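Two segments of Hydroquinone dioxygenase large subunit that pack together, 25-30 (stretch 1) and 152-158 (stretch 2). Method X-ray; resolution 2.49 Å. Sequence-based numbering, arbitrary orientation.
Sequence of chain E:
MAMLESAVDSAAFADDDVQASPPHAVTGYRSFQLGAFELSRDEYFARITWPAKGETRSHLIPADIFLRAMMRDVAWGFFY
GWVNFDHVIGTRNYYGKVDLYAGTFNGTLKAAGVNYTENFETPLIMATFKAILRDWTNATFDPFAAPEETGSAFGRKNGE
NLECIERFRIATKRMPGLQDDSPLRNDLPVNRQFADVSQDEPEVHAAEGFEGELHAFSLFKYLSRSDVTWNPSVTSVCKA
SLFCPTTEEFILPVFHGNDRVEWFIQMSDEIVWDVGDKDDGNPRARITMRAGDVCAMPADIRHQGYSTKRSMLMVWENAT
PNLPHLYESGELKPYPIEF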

ATOM      1  N   ALA E  25      14.838 -21.171  10.240  1.00 37.84           N
ATOM      2  CA  ALA E  25      14.355 -21.955  11.381  1.00 42.14           C
ATOM      3  C   ALA E  25      12.987 -21.515  11.915  1.00 45.08           C
ATOM      4  O   ALA E  25      12.148 -22.349  12.276  1.00 50.22           O
ATOM      5  N   VAL E  26      12.759 -20.209  11.968  1.00 35.93           N
ATOM      6  CA  VAL E  26      11.495 -19.701  12.490  1.00 36.77           C
ATOM      7  C   VAL E  26      10.429 -19.539  11.402  1.00 37.81           C
ATOM      8  O   VAL E  26       9.327 -20.089  11.520  1.00 33.37           O
ATOM      9  N   THR E  27      10.766 -18.797  10.344  1.00 32.61           N
ATOM     10  CA  THR E  27       9.766 -18.375   9.370  1.00 31.66           C
ATOM     11  C   THR E  27       9.414 -19.475   8.395  1.00 32.08           C
ATOM     12  O   THR E  27       8.278 -19.547   7.924  1.00 36.27           O
ATOM     13  N   GLY E  28      10.387 -20.331   8.089  1.00 34.42           N
ATOM     14  CA  GLY E  28      10.166 -21.435   7.168  1.00 25.46           C
ATOM     15  C   GLY E  28      10.499 -21.083   5.728  1.00 35.00           C
ATOM     16  O   GLY E  28      10.309 -21.898   4.821  1.00 34.27           O
ATOM     17  N   TYR E  29      10.999 -19.871   5.511  1.00 29.24           N
ATOM     18  CA  TYR E  29      11.290 -19.412   4.159  1.00 28.84           C
ATOM     19  C   TYR E  29      12.789 -19.372   3.885  1.00 29.41           C
ATOM     20  O   TYR E  29      13.589 -19.215   4.795  1.00 29.31           O
ATOM     21  N   ARG E  30      13.145 -19.483   2.614  1.00 29.16           N
ATOM     22  CA  ARG E  30      14.521 -19.349   2.161  1.00 31.12           C
ATOM     23  C   ARG E  30      14.825 -17.914   1.747  1.00 28.11           C
ATOM     24  O   ARG E  30      14.009 -17.259   1.118  1.00 32.19           O
ATOM     25  N   SER E 152      -4.643 -15.208   2.544  1.00 32.34           N
ATOM     26  CA  SER E 152      -3.565 -14.352   3.012  1.00 24.62           C
ATOM     27  C   SER E 152      -2.191 -14.811   2.525  1.00 28.55           C
ATOM     28  O   SER E 152      -1.929 -16.011   2.426  1.00 26.24           O
ATOM     29  N   ALA E 153      -1.304 -13.858   2.237  1.00 23.00           N
ATOM     30  CA  ALA E 153       0.089 -14.203   1.966  1.00 26.17           C
ATOM     31  C   ALA E 153       0.905 -14.153   3.250  1.00 25.26           C
ATOM     32  O   ALA E 153       2.120 -14.392   3.230  1.00 22.95           O
ATOM     33  N   PHE E 154       0.237 -13.832   4.358  1.00 22.02           N
ATOM     34  CA  PHE E 154       0.938 -13.573   5.611  1.00 30.15           C
ATOM     35  C   PHE E 154       1.153 -14.834   6.454  1.00 35.62           C
ATOM     36  O   PHE E 154       0.395 -15.803   6.362  1.00 32.71           O
ATOM     37  N   GLY E 155       2.211 -14.815   7.256  1.00 34.41           N
ATOM     38  CA  GLY E 155       2.467 -15.866   8.223  1.00 33.44           C
ATOM     39  C   GLY E 155       3.712 -16.655   7.871  1.00 38.82           C
ATOM     40  O   GLY E 155       4.528 -16.226   7.055  1.00 36.64           O
ATOM     41  N   ARG E 156       3.855 -17.823   8.476  1.00 30.98           N
ATOM     42  CA  ARG E 156       5.015 -18.647   8.219  1.00 30.41           C
ATOM     43  C   ARG E 156       4.789 -19.565   7.013  1.00 33.95           C
ATOM     44  O   ARG E 156       3.652 -19.763   6.567  1.00 28.39           O
ATOM     45  N   LYS E 157       5.877 -20.085   6.457  1.00 30.71           N
ATOM     46  CA  LYS E 157       5.759 -20.942   5.287  1.00 32.82           C
ATOM     47  C   LYS E 157       4.686 -21.987   5.516  1.00 30.77           C
ATOM     48  O   LYS E 157       4.568 -22.546   6.605  1.00 31.01           O
ATOM     49  N   ASN E 158       3.886 -22.250   4.494  1.00 31.55           N
ATOM     50  CA  ASN E 158       2.744 -23.116   4.700  1.00 28.17           C
ATOM     51  C   ASN E 158       2.191 -23.715   3.410  1.00 36.58           C
ATOM     52  O   ASN E 158       1.128 -23.311   2.912  1.00 33.72           O
TER

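The contact between residues 25-30 and 152-158 is a small junction of two irregular segments, held by one backbone hydrogen bond and one hydrogen bond from a tyrosine hydroxyl, with the aliphatic parts of Lys157 and Arg156 filling the space around them. It buries 316 Å² in total, and the nearest CA pairs are Thr27 CA with Arg156 CA, 4.9 Å, and Gly28 CA with Lys157 CA, 4.8 Å.

The backbone bond runs from Lys157 N to Thr27 O at 2.9 Å, and its N-H...O angle of 168° is close to linear. The same carbonyl also meets the side chain of the preceding residue, with Thr27 O 3.3 Å from Arg156 CB. The side chain of Thr27 itself takes no part in the interface: its CA-to-CB bond points away from stretch 2. In the p rotamer, Thr27 OG1 instead accepts a hydrogen bond from Tyr29 N at 3.2 Å, bracing the turn from within stretch 1.

Tyr29 makes the most extensive side-chain contribution from stretch 1. Its CA-to-CB bond points sideways, but the m rotamer, with chi2 at -68°, carries the end of the ring nearer to stretch 2. There Tyr29 OH donates to Gly155 O at 2.7 Å, an acceptor lying at the edge of the ring, near its plane. Tyr29 OH also sits 3.3 Å from both Arg156 O and Lys157 N, but the angles are poor and neither pair is a hydrogen bond. Lys157 N lies over one face of the ring, 3.3 Å from Tyr29 CZ, while its hydrogen is directed to Thr27 O.

Lys157 covers the ring as well. Its CA-to-CB bond points toward stretch 1, bringing Lys157 CB to 4.0 Å from the centroid of the Tyr29 ring and 30° off the ring normal, a CH-pi contact over the face. Lys157 CB is also 3.2 Å from Gly28 O. Beyond it, the t, p, t, t rotamer leads the end of the chain away, and the amino group finds its hydrogen bonding elsewhere in the structure.

Such close packing leaves no room for a side chain at Gly28. An ideal CB there would point toward stretch 2 and come within 2.8 Å of Lys157 CB, a clash; the local backbone angles alone also call for glycine. At Gly155 the backbone angles likewise favor glycine, although a CB would point away from stretch 1 and would meet no such obstacle across the interface.

The other end of the contact is formed by Arg156 and Val26. Arg156 leaves its backbone sideways and extends through an m, t, t rotamer, with Arg156 CD 3.4 Å from Val26 O. Val26, in the t rotamer, places Val26 CG1 over one face of the guanidinium, 3.6 Å from Arg156 NH2. This is a van der Waals contact of a methyl group with the guanidinium face, and the guanidinium nitrogens are hydrogen-bonded elsewhere in the structure.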

ATOM      1  CB  ALA E  25      15.388 -21.955  12.512  1.00 38.61           C
ATOM      2  CB  VAL E  26      11.688 -18.358  13.229  1.00 35.07           C
ATOM      3  CG1 VAL E  26      10.400 -17.947  13.938  1.00 33.37           C
ATOM      4  CG2 VAL E  26      12.841 -18.455  14.223  1.00 31.47           C
ATOM      5  CB  THR E  27      10.205 -17.132   8.576  1.00 31.47           C
ATOM      6  OG1 THR E  27      11.220 -17.495   7.636  1.00 28.86           O
ATOM      7  CG2 THR E  27      10.732 -16.056   9.515  1.00 27.18           C
ATOM      8  CB  TYR E  29      10.708 -18.013   3.907  1.00 27.39           C
ATOM      9  CG  TYR E  29       9.209 -17.866   4.118  1.00 28.38           C
ATOM     10  CD1 TYR E  29       8.299 -18.496   3.275  1.00 29.35           C
ATOM     11  CD2 TYR E  29       8.704 -17.061   5.135  1.00 30.43           C
ATOM     12  CE1 TYR E  29       6.931 -18.349   3.457  1.00 25.31           C
ATOM     13  CE2 TYR E  29       7.337 -16.911   5.320  1.00 27.94           C
ATOM     14  CZ  TYR E  29       6.461 -17.558   4.477  1.00 27.09           C
ATOM     15  OH  TYR E  29       5.105 -17.420   4.664  1.00 29.71           O
ATOM     16  CB  ARG E  30      14.741 -20.233   0.932  1.00 33.43           C
ATOM     17  CG  ARG E  30      14.353 -21.688   1.089  1.00 34.96           C
ATOM     18  CD  ARG E  30      14.555 -22.424  -0.230  1.00 31.77           C
ATOM     19  NE  ARG E  30      14.300 -23.852  -0.094  1.00 35.24           N
ATOM     20  CZ  ARG E  30      15.223 -24.730   0.280  1.00 41.09           C
ATOM     21  NH1 ARG E  30      16.454 -24.318   0.554  1.00 35.42           N
ATOM     22  NH2 ARG E  30      14.922 -26.017   0.381  1.00 42.08           N
ATOM     23  CB  SER E 152      -3.574 -14.312   4.544  1.00 27.24           C
ATOM     24  OG  SER E 152      -2.550 -13.468   5.056  1.00 27.71           O
ATOM     25  CB  ALA E 153       0.686 -13.265   0.936  1.00 25.68           C
ATOM     26  CB  PHE E 154       0.207 -12.506   6.426  1.00 27.42           C
ATOM     27  CG  PHE E 154       0.205 -11.148   5.784  1.00 28.15           C
ATOM     28  CD1 PHE E 154       1.333 -10.666   5.128  1.00 27.76           C
ATOM     29  CD2 PHE E 154      -0.926 -10.349   5.837  1.00 24.09           C
ATOM     30  CE1 PHE E 154       1.331  -9.395   4.543  1.00 26.39           C
ATOM     31  CE2 PHE E 154      -0.939  -9.087   5.248  1.00 25.91           C
ATOM     32  CZ  PHE E 154       0.196  -8.607   4.604  1.00 25.34           C
ATOM     33  CB  ARG E 156       5.389 -19.410   9.491  1.00 31.31           C
ATOM     34  CG  ARG E 156       5.731 -18.449  10.610  1.00 33.77           C
ATOM     35  CD  ARG E 156       6.071 -19.134  11.919  1.00 40.44           C
ATOM     36  NE  ARG E 156       6.509 -18.164  12.921  1.00 37.18           N
ATOM     37  CZ  ARG E 156       6.585 -18.420  14.224  1.00 44.83           C
ATOM     38  NH1 ARG E 156       6.250 -19.622  14.685  1.00 44.55           N
ATOM     39  NH2 ARG E 156       6.991 -17.475  15.062  1.00 29.52           N
ATOM     40  CB  LYS E 157       7.086 -21.614   4.964  1.00 35.13           C
ATOM     41  CG  LYS E 157       6.967 -22.673   3.881  1.00 32.62           C
ATOM     42  CD  LYS E 157       6.644 -22.082   2.523  1.00 29.52           C
ATOM     43  CE  LYS E 157       6.643 -23.187   1.485  1.00 32.48           C
ATOM     44  NZ  LYS E 157       6.888 -22.715   0.116  1.00 30.27           N
ATOM     45  CB  ASN E 158       1.656 -22.370   5.462  1.00 31.48           C
ATOM     46  CG  ASN E 158       0.530 -23.283   5.880  1.00 41.14           C
ATOM     47  OD1 ASN E 158       0.295 -24.312   5.246  1.00 36.20           O
ATOM     48  ND2 ASN E 158      -0.159 -22.932   6.964  1.00 38.69           N
TER